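Local coordinates for sugar kinase, pfkB family (Thermotoga maritima, PDB 2AJR), which probably transfers phosphate from ATP to a phosphorylated sugar, as a possible 1-phosphofructokinase of the pfkB carbohydrate kinase family, at residues D24-F28 against R307-Y311; I27-F32 against I110-N115; V254-K260 against H324-V330; Y275-Y281 against M293-F298. The contacts are given in a common frame with arbitrary orientation. Numbering follows the deposited sequence.

Interaction 1 (D24-F28 against R307-Y311); sequences DREIF and RKEKY. With MG (magnesium ion), chain C.
Three residues carry most of this contact, Phe28, Lys310 and Glu26, and they illustrate how an extended strand can pack against a loop that itself has no regular structure. Residues 24-28 run as a beta strand; Asp24, Glu26 and Phe28 direct their CA-to-CB bonds toward residues 307-311, and the backbones stay well apart, with Glu26 and Glu309 CA atoms 7.4 Å from each other. Phe28 (chi1 m) meets the loop at Lys308: Phe28 CE1 lies 3.5 Å from Lys308 O, and Lys308 NZ (chi1 p) sits over one ring face, 4.4 Å from the Phe28 centroid and 9° off the normal, a cation-pi contact. Lys308 NZ also forms a salt bridge with Glu309 OE2 at 2.8 Å. Lys310 (t, t, p, t) extends its amine to Asp24, NZ forming a 2.7 Å salt bridge with Asp24 OD2; Pro50 and Asn56 also accept hydrogen bonds from this amine. Glu26 (chi1 m) takes the loop backbone: Lys310 N donates to Glu26 OE1 at 3.0 Å, and a water donates to both Glu26 OE1 (2.6 Å) and Lys310 O (3.0 Å). Meanwhile the loop turns the carbonyls Arg307 O (2.4 Å) and Glu309 O (2.5 Å) onto a magnesium ion. His267 and Ala304 complete this site, so the strand lies against the loop that supplies two of the ligands, in a position reminiscent of the monovalent-cation site of ribokinase-like enzymes.

Interaction 2 (I27-F32 against I110-N115); sequences IFIEDF and IIDEKN
Where the parallel pairing of these two strands runs out, a single carboxylate takes over from the backbone: the side chain of Asp112 accepts the next main-chain NH groups of residues 27-32. The setting is the small sheet of the pfkB fold, the lid that in many ribokinase-like enzymes also serves in dimer contacts; here Ile27 and Ile110 pack on Ile108 and Ile121 of the second subunit. Ile27 pairs with Ile110 (CA-CA 4.8 Å) and Phe28 with Ile111 (4.9 Å), both in parallel. Ile111 N donates to Ile27 O at 2.8 Å and Ile29 N to Ile111 O at 3.2 Å. Ile27 and Ile110 lie on one face of the sheet, Phe28 and Ile111 on the other, where Phe28 CE1 meets Ile111 CD1 at 3.5 Å. Segment 27-32 then turns at Asp31, whose phi/psi of 58/51 is left-handed, and Phe32 (chi1 t) folds back so that Ile110 CG2 stands over its ring, a CH-pi contact 3.7 Å from the Phe32 centroid. Asp112 (chi1 t) accepts from Asp31 N through OD1 at 3.1 Å and from Phe32 N through OD2 at 3.0 Å, while Asp112 OD1 also accepts from Asn115 N at 3.3 Å, an Asx motif. Asp31 answers with its own carboxylate: OD2 makes a salt bridge to Lys114 NZ at 2.7 Å, and OD1 accepts from Asn115 ND2 at 2.7 Å.

Interaction 3 (V254-K260 against H324-V330); sequences VWLIRSK and HFTVERV
This is an antiparallel strand pairing at one edge of the large central sheet, where the C-terminal strand 325-329 is laid against strand 254-259. The segment axes approach to 4.6 Å, their directions 157° apart. Trp255-Arg329, Ile257-Val327 and Ser259-Phe325 are non-hydrogen-bonded pairs, with CA atoms 4.4 to 4.5 Å apart; Leu256-Glu328 and Arg258-Thr326 are hydrogen-bonded pairs. In the first of these Leu256 N donates to Glu328 O at 2.8 Å and Glu328 N to Leu256 O at 2.9 Å; in the second Arg258 N reaches Thr326 O at 3.0 Å and Thr326 N reaches Arg258 O at 2.9 Å. Beyond the strand pairs the ladder continues through Val330 N to Val254 O (2.8 Å) and Lys260 N to His324 O (3.0 Å). In the Rossmann-like alpha/beta fold of the ribokinase clan, such antiparallel strands extend a core that is otherwise parallel, and helices flank both faces. Helix 290-304 packs on the face bearing Trp255, Ile257, Val327 and Phe325. There Ile257 CG2 touches CD1 of Phe325 (chi1 p) at 3.6 Å, and CD1 of Trp255 (chi1 m) lies 3.9 Å from Val327 CG1, while Trp255 NE1 approaches Arg329 CD at 3.5 Å. On the opposite face, Leu256 CB meets Val330 CG2 at 3.8 Å, next to Phe220 of helix 220-233, and Arg258 NE faces Glu328 OE2 across a long salt bridge of 4.0 Å.

Interaction 4 (Y275-Y281 against M293-F298); sequences YVAGMVY and MAKFGF
Both segments are helical and broadly antiparallel, their axes 7.2 Å apart at closest approach and their directions 138° from each other. The tightest backbone approach is Tyr275 to Gly297, with CA atoms 4.2 Å apart and a CA-H...O contact from Tyr275 CA to Gly297 O at 3.4 Å. Gly278 CA lies 4.4 Å from Gly297 CA. A CB on Gly297 would clash with Tyr275 and Met279, so the close crossing depends on that bare position. This is a glycine-mediated helix-helix contact between consecutive helices of the ribokinase-like alpha/beta fold, packed against the central sheet, where Phe180 touches both selenomethionines, Met279 and Met293. Tyr275 (chi1 t) lays one ring face over Gly297 O and Phe298 N, with Tyr275 CE2 3.7 Å from Phe298 CD2. Met279 CE reaches Met293 CE at 3.2 Å and Ala294 CB at 3.7 Å. The Tyr281 and Phe296 rings are roughly parallel (18°) but with hardly any overlap, centroids 5.6 Å apart; Tyr281 CD2 meets Phe296 CE2 at 3.6 Å.

Strand 22-28 opens the sequence of contacts and feeds two of them. Interaction 2 closes first, across 77 residues, joining it to strand 105-112 in the lid sheet; interaction 1 closes far later, after 278 residues, bringing the loop past helix 290-304 back to the same strand. Ile27 and Phe28 are common to both, and Lys308 touches Ile111 and Glu113. Within the loop of interaction 1 lies interaction 4, a local helix pair, which is also nested inside interaction 3. Interactions 1 and 3 cross: strand 254-259 precedes residues 307-311, and its partner 325-329 follows them. Phe298 packs on Ile257, tying helix pair to sheet edge.

Interaction 1 (D24-F28 against R307-Y311)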
# COMPACT_ATOMS: atom_id res chain seq x y z
N ASP A 24 7.10 6.09 -0.04
CA ASP A 24 6.68 5.82 1.32
C ASP A 24 5.25 6.27 1.46
O ASP A 24 4.94 7.44 1.24
CB ASP A 24 7.56 6.58 2.32
CG ASP A 24 8.88 5.90 2.58
OD1 ASP A 24 8.88 4.65 2.76
OD2 ASP A 24 9.92 6.61 2.61
N ARG A 25 4.36 5.33 1.79
CA ARG A 25 3.01 5.68 2.18
C ARG A 25 2.88 5.61 3.68
O ARG A 25 2.81 4.52 4.26
CB ARG A 25 2.00 4.75 1.53
CG ARG A 25 0.55 5.11 1.96
CD ARG A 25 -0.46 4.94 0.85
NE ARG A 25 -0.38 5.99 -0.16
CZ ARG A 25 -0.87 7.23 -0.03
NH1 ARG A 25 -1.49 7.61 1.08
NH2 ARG A 25 -0.74 8.09 -1.03
N GLU A 26 2.84 6.78 4.32
CA GLU A 26 2.63 6.90 5.76
C GLU A 26 1.14 7.06 6.07
O GLU A 26 0.42 7.82 5.43
CB GLU A 26 3.42 8.09 6.32
CG GLU A 26 4.94 8.14 5.98
CD GLU A 26 5.43 9.59 5.62
OE1 GLU A 26 5.64 10.40 6.58
OE2 GLU A 26 5.60 9.90 4.39
N ILE A 27 0.68 6.32 7.06
CA ILE A 27 -0.71 6.33 7.46
C ILE A 27 -0.70 6.47 8.97
O ILE A 27 0.02 5.74 9.64
CB ILE A 27 -1.41 5.01 7.07
CG1 ILE A 27 -1.08 4.65 5.62
CG2 ILE A 27 -2.92 5.11 7.27
CD1 ILE A 27 -1.30 3.19 5.31
N PHE A 28 -1.48 7.41 9.49
CA PHE A 28 -1.48 7.73 10.91
C PHE A 28 -2.82 7.33 11.50
O PHE A 28 -3.83 7.91 11.19
CB PHE A 28 -1.19 9.23 11.11
CG PHE A 28 0.13 9.64 10.51
CD1 PHE A 28 1.32 9.38 11.19
CD2 PHE A 28 0.20 10.21 9.25
CE1 PHE A 28 2.56 9.72 10.62
CE2 PHE A 28 1.44 10.54 8.66
CZ PHE A 28 2.62 10.29 9.35
N ARG A 307 8.72 15.17 14.68
CA ARG A 307 7.41 15.04 14.03
C ARG A 307 7.08 13.60 13.69
O ARG A 307 7.96 12.83 13.37
CB ARG A 307 7.38 15.85 12.75
CG ARG A 307 7.72 17.28 12.97
CD ARG A 307 7.52 18.09 11.73
NE ARG A 307 8.17 19.38 11.87
CZ ARG A 307 8.03 20.39 11.02
NH1 ARG A 307 7.25 20.29 9.96
NH2 ARG A 307 8.68 21.53 11.25
N LYS A 308 5.79 13.27 13.73
CA LYS A 308 5.33 11.92 13.39
C LYS A 308 5.58 11.56 11.93
O LYS A 308 5.80 10.40 11.61
CB LYS A 308 3.85 11.70 13.77
CG LYS A 308 2.81 12.53 13.01
CD LYS A 308 1.36 12.21 13.52
CE LYS A 308 0.33 13.29 13.15
NZ LYS A 308 0.53 13.82 11.78
N GLU A 309 5.57 12.56 11.06
CA GLU A 309 5.84 12.32 9.63
C GLU A 309 7.32 12.28 9.41
O GLU A 309 8.09 12.83 10.19
CB GLU A 309 5.29 13.43 8.73
CG GLU A 309 3.91 13.91 9.07
CD GLU A 309 3.90 14.96 10.16
OE1 GLU A 309 4.95 15.62 10.39
OE2 GLU A 309 2.82 15.13 10.78
N LYS A 310 7.71 11.62 8.32
CA LYS A 310 9.03 11.74 7.76
C LYS A 310 9.23 13.23 7.55
O LYS A 310 8.48 13.86 6.80
CB LYS A 310 9.13 11.00 6.42
CG LYS A 310 10.56 10.92 5.86
CD LYS A 310 10.73 9.80 4.81
CE LYS A 310 9.94 10.06 3.54
NZ LYS A 310 10.41 9.23 2.39
N TYR A 311 10.20 13.78 8.29
CA TYR A 311 10.53 15.18 8.24
C TYR A 311 12.05 15.29 8.20
O TYR A 311 12.74 14.80 9.07
CB TYR A 311 9.97 15.89 9.47
CG TYR A 311 10.52 17.28 9.74
CD1 TYR A 311 10.24 18.36 8.89
CD2 TYR A 311 11.27 17.53 10.88
CE1 TYR A 311 10.75 19.64 9.15
CE2 TYR A 311 11.77 18.79 11.16
CZ TYR A 311 11.51 19.85 10.30
OH TYR A 311 12.04 21.09 10.63
MG MG C . 9.59 11.81 11.93
O HOH W 1 6.16 12.69 5.37

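Interaction 2 (I27-F32 against I110-N115)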
# COMPACT_ATOMS: atom_id res chain seq x y z
N ILE A 27 0.68 6.32 7.06
CA ILE A 27 -0.71 6.33 7.46
C ILE A 27 -0.70 6.47 8.97
O ILE A 27 0.02 5.74 9.64
CB ILE A 27 -1.41 5.01 7.07
CG1 ILE A 27 -1.08 4.65 5.62
CG2 ILE A 27 -2.92 5.11 7.27
CD1 ILE A 27 -1.30 3.19 5.31
N PHE A 28 -1.48 7.41 9.49
CA PHE A 28 -1.48 7.73 10.91
C PHE A 28 -2.82 7.33 11.50
O PHE A 28 -3.83 7.91 11.19
CB PHE A 28 -1.19 9.23 11.11
CG PHE A 28 0.13 9.64 10.51
CD1 PHE A 28 1.32 9.38 11.19
CD2 PHE A 28 0.20 10.21 9.25
CE1 PHE A 28 2.56 9.72 10.62
CE2 PHE A 28 1.44 10.54 8.66
CZ PHE A 28 2.62 10.29 9.35
N ILE A 29 -2.79 6.28 12.31
CA ILE A 29 -3.98 5.70 12.91
C ILE A 29 -3.71 5.53 14.41
O ILE A 29 -2.83 4.79 14.82
CB ILE A 29 -4.26 4.30 12.33
CG1 ILE A 29 -4.54 4.37 10.84
CG2 ILE A 29 -5.44 3.67 13.02
CD1 ILE A 29 -4.34 3.02 10.14
N GLU A 30 -4.49 6.20 15.22
CA GLU A 30 -4.40 6.02 16.66
C GLU A 30 -5.14 4.73 17.08
O GLU A 30 -6.25 4.45 16.60
CB GLU A 30 -4.96 7.26 17.38
CG GLU A 30 -4.21 8.56 16.98
CD GLU A 30 -4.14 9.63 18.09
OE1 GLU A 30 -5.13 9.77 18.86
OE2 GLU A 30 -3.09 10.32 18.18
N ASP A 31 -4.50 3.95 17.97
CA ASP A 31 -4.99 2.64 18.42
C ASP A 31 -5.15 1.70 17.25
O ASP A 31 -6.18 1.07 17.07
CB ASP A 31 -6.28 2.73 19.23
CG ASP A 31 -6.06 3.28 20.63
OD1 ASP A 31 -5.09 2.85 21.30
OD2 ASP A 31 -6.85 4.15 21.04
N PHE A 32 -4.10 1.60 16.46
CA PHE A 32 -4.06 0.66 15.37
C PHE A 32 -3.94 -0.75 15.93
O PHE A 32 -3.00 -1.07 16.68
CB PHE A 32 -2.88 0.98 14.46
CG PHE A 32 -2.72 0.00 13.33
CD1 PHE A 32 -3.77 -0.25 12.45
CD2 PHE A 32 -1.50 -0.64 13.12
CE1 PHE A 32 -3.62 -1.15 11.40
CE2 PHE A 32 -1.33 -1.53 12.06
CZ PHE A 32 -2.40 -1.79 11.20
N ILE A 110 2.62 2.42 9.08
CA ILE A 110 1.47 2.79 9.89
C ILE A 110 1.98 3.26 11.25
O ILE A 110 2.69 2.54 11.94
CB ILE A 110 0.51 1.60 10.04
CG1 ILE A 110 0.06 1.11 8.65
CG2 ILE A 110 -0.71 1.99 10.90
CD1 ILE A 110 -0.47 -0.29 8.61
N ILE A 111 1.67 4.50 11.60
CA ILE A 111 2.24 5.14 12.78
C ILE A 111 1.13 5.43 13.75
O ILE A 111 0.17 6.11 13.39
CB ILE A 111 3.00 6.40 12.39
CG1 ILE A 111 4.20 6.00 11.51
CG2 ILE A 111 3.45 7.15 13.61
CD1 ILE A 111 4.95 7.15 10.88
N ASP A 112 1.23 4.85 14.95
CA ASP A 112 0.21 5.01 16.01
C ASP A 112 0.85 5.86 17.12
O ASP A 112 1.59 5.35 17.97
CB ASP A 112 -0.24 3.64 16.54
CG ASP A 112 -1.28 3.73 17.66
OD1 ASP A 112 -1.57 4.84 18.17
OD2 ASP A 112 -1.83 2.66 18.02
N GLU A 113 0.57 7.16 17.09
CA GLU A 113 1.27 8.12 17.96
C GLU A 113 0.87 7.96 19.43
O GLU A 113 1.67 8.26 20.31
CB GLU A 113 0.99 9.55 17.50
CG GLU A 113 2.25 10.41 17.43
CD GLU A 113 1.97 11.90 17.41
OE1 GLU A 113 0.81 12.30 17.14
OE2 GLU A 113 2.93 12.66 17.67
N LYS A 114 -0.36 7.51 19.68
CA LYS A 114 -0.84 7.27 21.03
C LYS A 114 -0.08 6.12 21.71
O LYS A 114 0.39 6.27 22.85
CB LYS A 114 -2.34 6.97 21.01
CG LYS A 114 -2.91 6.62 22.37
CD LYS A 114 -4.42 6.39 22.31
CE LYS A 114 -4.90 5.58 23.51
NZ LYS A 114 -6.35 5.25 23.41
N ASN A 115 0.02 4.97 21.03
CA ASN A 115 0.66 3.78 21.62
C ASN A 115 2.14 3.67 21.26
O ASN A 115 2.78 2.66 21.55
CB ASN A 115 -0.07 2.52 21.16
CG ASN A 115 -1.47 2.42 21.72
OD1 ASN A 115 -1.68 1.91 22.82
ND2 ASN A 115 -2.45 2.87 20.95
O HOH W 2 -0.61 0.20 17.63

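Interaction 3 (V254-K260 against H324-V330)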
# COMPACT_ATOMS: atom_id res chain seq x y z
N VAL A 254 37.61 7.23 20.65
CA VAL A 254 36.19 6.84 20.62
C VAL A 254 35.35 7.73 21.54
O VAL A 254 35.68 7.92 22.71
CB VAL A 254 35.99 5.34 21.05
CG1 VAL A 254 34.52 4.91 20.88
CG2 VAL A 254 36.92 4.39 20.27
N TRP A 255 34.24 8.26 21.00
CA TRP A 255 33.29 9.05 21.80
C TRP A 255 31.89 8.40 21.78
O TRP A 255 31.63 7.50 20.98
CB TRP A 255 33.21 10.48 21.28
CG TRP A 255 34.48 11.24 21.40
CD1 TRP A 255 34.80 12.18 22.34
CD2 TRP A 255 35.61 11.16 20.52
NE1 TRP A 255 36.05 12.67 22.11
CE2 TRP A 255 36.57 12.07 21.00
CE3 TRP A 255 35.90 10.41 19.38
CZ2 TRP A 255 37.81 12.24 20.38
CZ3 TRP A 255 37.11 10.58 18.76
CH2 TRP A 255 38.06 11.49 19.26
N LEU A 256 31.01 8.85 22.68
CA LEU A 256 29.62 8.39 22.76
C LEU A 256 28.72 9.59 22.86
O LEU A 256 28.86 10.38 23.79
CB LEU A 256 29.41 7.51 23.97
CG LEU A 256 27.99 6.99 24.22
CD1 LEU A 256 27.45 6.23 23.01
CD2 LEU A 256 27.99 6.09 25.49
N ILE A 257 27.81 9.72 21.90
CA ILE A 257 26.82 10.79 21.87
C ILE A 257 25.50 10.20 22.36
O ILE A 257 25.04 9.16 21.83
CB ILE A 257 26.62 11.33 20.42
CG1 ILE A 257 27.96 11.75 19.81
CG2 ILE A 257 25.68 12.50 20.41
CD1 ILE A 257 27.89 12.05 18.35
N ARG A 258 24.89 10.83 23.37
CA ARG A 258 23.62 10.33 23.91
C ARG A 258 22.54 11.38 23.88
O ARG A 258 22.79 12.54 24.22
CB ARG A 258 23.78 9.95 25.36
CG ARG A 258 24.70 8.82 25.66
CD ARG A 258 24.56 8.52 27.10
NE ARG A 258 25.35 7.39 27.54
CZ ARG A 258 24.92 6.14 27.65
NH1 ARG A 258 23.68 5.82 27.27
NH2 ARG A 258 25.75 5.20 28.12
N SER A 259 21.33 10.97 23.50
CA SER A 259 20.17 11.83 23.67
C SER A 259 19.93 12.06 25.16
O SER A 259 19.88 11.10 25.91
CB SER A 259 18.93 11.19 23.05
OG SER A 259 17.77 11.91 23.41
N LYS A 260 19.79 13.31 25.58
CA LYS A 260 19.50 13.63 26.99
C LYS A 260 18.16 13.07 27.44
O LYS A 260 17.96 12.87 28.63
CB LYS A 260 19.50 15.16 27.24
CG LYS A 260 20.90 15.81 27.34
CD LYS A 260 20.85 17.22 27.93
CE LYS A 260 22.15 17.98 27.66
NZ LYS A 260 22.20 19.38 28.25
N HIS A 324 20.20 19.13 23.53
CA HIS A 324 19.55 17.91 24.00
C HIS A 324 20.39 16.66 23.81
O HIS A 324 19.83 15.58 23.67
CB HIS A 324 18.20 17.72 23.28
CG HIS A 324 17.26 18.87 23.42
ND1 HIS A 324 16.78 19.58 22.34
CD2 HIS A 324 16.71 19.44 24.52
CE1 HIS A 324 15.97 20.53 22.76
NE2 HIS A 324 15.91 20.47 24.08
N PHE A 325 21.71 16.78 23.80
CA PHE A 325 22.56 15.60 23.81
C PHE A 325 23.89 15.85 24.49
O PHE A 325 24.32 16.99 24.60
CB PHE A 325 22.74 15.03 22.40
CG PHE A 325 23.52 15.92 21.47
CD1 PHE A 325 24.90 15.88 21.44
CD2 PHE A 325 22.86 16.77 20.59
CE1 PHE A 325 25.63 16.68 20.58
CE2 PHE A 325 23.57 17.58 19.71
CZ PHE A 325 24.96 17.54 19.70
N THR A 326 24.52 14.78 24.97
CA THR A 326 25.83 14.88 25.60
C THR A 326 26.84 14.13 24.76
O THR A 326 26.47 13.27 23.99
CB THR A 326 25.85 14.34 27.09
OG1 THR A 326 25.41 12.99 27.14
CG2 THR A 326 24.97 15.19 28.01
N VAL A 327 28.11 14.47 24.90
CA VAL A 327 29.22 13.68 24.36
C VAL A 327 30.12 13.25 25.51
O VAL A 327 30.54 14.07 26.32
CB VAL A 327 30.09 14.48 23.35
CG1 VAL A 327 31.15 13.55 22.71
CG2 VAL A 327 29.23 15.15 22.28
N GLU A 328 30.42 11.96 25.59
CA GLU A 328 31.38 11.45 26.57
C GLU A 328 32.53 10.88 25.76
O GLU A 328 32.35 10.44 24.62
CB GLU A 328 30.78 10.33 27.42
CG GLU A 328 29.32 10.55 27.84
CD GLU A 328 28.76 9.40 28.66
OE1 GLU A 328 29.17 8.26 28.41
OE2 GLU A 328 27.93 9.66 29.58
N ARG A 329 33.72 10.89 26.35
CA ARG A 329 34.85 10.24 25.72
C ARG A 329 35.01 8.84 26.28
O ARG A 329 35.15 8.67 27.49
CB ARG A 329 36.13 11.03 25.96
CG ARG A 329 37.29 10.41 25.26
CD ARG A 329 38.17 11.44 24.65
NE ARG A 329 39.23 10.81 23.90
CZ ARG A 329 40.19 11.47 23.26
NH1 ARG A 329 40.24 12.79 23.31
NH2 ARG A 329 41.12 10.80 22.60
N VAL A 330 34.99 7.85 25.38
CA VAL A 330 35.10 6.45 25.77
C VAL A 330 36.57 6.02 25.87
O VAL A 330 36.97 5.43 26.87
CB VAL A 330 34.33 5.54 24.78
CG1 VAL A 330 34.33 4.09 25.25
CG2 VAL A 330 32.90 6.04 24.58

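Interaction 4 (Y275-Y281 against M293-F298)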
# COMPACT_ATOMS: atom_id res chain seq x y z
N TYR A 275 20.49 12.14 9.76
CA TYR A 275 21.83 12.01 10.34
C TYR A 275 22.89 12.12 9.27
O TYR A 275 23.80 12.94 9.37
CB TYR A 275 21.98 10.66 11.05
CG TYR A 275 23.01 10.66 12.16
CD1 TYR A 275 24.34 10.99 11.91
CD2 TYR A 275 22.65 10.32 13.46
CE1 TYR A 275 25.28 11.00 12.93
CE2 TYR A 275 23.59 10.32 14.48
CZ TYR A 275 24.90 10.66 14.21
OH TYR A 275 25.83 10.67 15.21
N VAL A 276 22.79 11.30 8.23
CA VAL A 276 23.81 11.31 7.18
C VAL A 276 23.85 12.65 6.46
O VAL A 276 24.93 13.19 6.19
CB VAL A 276 23.61 10.14 6.20
CG1 VAL A 276 24.52 10.28 4.98
CG2 VAL A 276 23.92 8.84 6.91
N ALA A 277 22.68 13.22 6.16
CA ALA A 277 22.60 14.50 5.47
C ALA A 277 23.28 15.62 6.26
O ALA A 277 23.95 16.49 5.70
CB ALA A 277 21.18 14.87 5.21
N GLY A 278 23.10 15.60 7.58
CA GLY A 278 23.74 16.56 8.45
C GLY A 278 25.24 16.45 8.33
O GLY A 278 25.92 17.46 8.18
N MSE A 279 25.75 15.23 8.39
CA MSE A 279 27.17 15.00 8.25
C MSE A 279 27.68 15.48 6.91
O MSE A 279 28.72 16.13 6.85
CB MSE A 279 27.51 13.52 8.43
CG MSE A 279 27.34 13.05 9.84
SE MSE A 279 28.05 11.25 10.15
CE MSE A 279 29.76 11.71 11.02
N VAL A 280 26.96 15.17 5.84
CA VAL A 280 27.38 15.62 4.51
C VAL A 280 27.47 17.15 4.51
O VAL A 280 28.49 17.70 4.12
CB VAL A 280 26.46 15.11 3.37
CG1 VAL A 280 26.98 15.58 2.02
CG2 VAL A 280 26.40 13.60 3.39
N TYR A 281 26.42 17.81 4.98
CA TYR A 281 26.39 19.28 5.08
C TYR A 281 27.57 19.84 5.88
O TYR A 281 28.16 20.85 5.49
CB TYR A 281 25.08 19.75 5.72
CG TYR A 281 24.98 21.24 5.98
CD1 TYR A 281 24.50 22.10 5.01
CD2 TYR A 281 25.36 21.78 7.21
CE1 TYR A 281 24.40 23.47 5.23
CE2 TYR A 281 25.26 23.17 7.44
CZ TYR A 281 24.78 24.00 6.45
OH TYR A 281 24.67 25.35 6.65
N MSE A 293 31.22 16.61 12.96
CA MSE A 293 30.32 16.06 11.95
C MSE A 293 29.28 15.13 12.53
O MSE A 293 28.11 15.29 12.25
CB MSE A 293 31.07 15.24 10.92
CG MSE A 293 31.59 16.03 9.76
SE MSE A 293 32.40 14.79 8.49
CE MSE A 293 31.19 13.37 8.62
N ALA A 294 29.72 14.15 13.32
CA ALA A 294 28.80 13.21 13.96
C ALA A 294 27.82 13.93 14.90
O ALA A 294 26.65 13.57 14.97
CB ALA A 294 29.56 12.14 14.70
N LYS A 295 28.30 14.95 15.61
CA LYS A 295 27.46 15.72 16.53
C LYS A 295 26.37 16.47 15.80
O LYS A 295 25.23 16.53 16.26
CB LYS A 295 28.30 16.73 17.34
CG LYS A 295 29.06 16.09 18.53
CD LYS A 295 30.17 16.98 19.08
CE LYS A 295 29.63 18.19 19.85
NZ LYS A 295 30.72 19.07 20.35
N PHE A 296 26.73 17.06 14.67
CA PHE A 296 25.77 17.77 13.86
C PHE A 296 24.78 16.77 13.25
O PHE A 296 23.59 17.05 13.16
CB PHE A 296 26.47 18.58 12.77
CG PHE A 296 25.56 19.52 12.02
CD1 PHE A 296 25.28 20.78 12.52
CD2 PHE A 296 24.98 19.13 10.83
CE1 PHE A 296 24.45 21.64 11.83
CE2 PHE A 296 24.15 19.99 10.14
CZ PHE A 296 23.87 21.25 10.65
N GLY A 297 25.29 15.61 12.85
CA GLY A 297 24.45 14.55 12.34
C GLY A 297 23.43 14.15 13.38
O GLY A 297 22.24 14.01 13.07
N PHE A 298 23.89 13.99 14.62
CA PHE A 298 23.04 13.55 15.72
C PHE A 298 21.95 14.58 15.96
O PHE A 298 20.80 14.22 16.16
CB PHE A 298 23.87 13.30 17.00
CG PHE A 298 23.15 12.48 18.05
CD1 PHE A 298 22.33 13.10 18.98
CD2 PHE A 298 23.29 11.11 18.09
CE1 PHE A 298 21.65 12.35 19.94
CE2 PHE A 298 22.62 10.35 19.04
CZ PHE A 298 21.81 10.97 19.97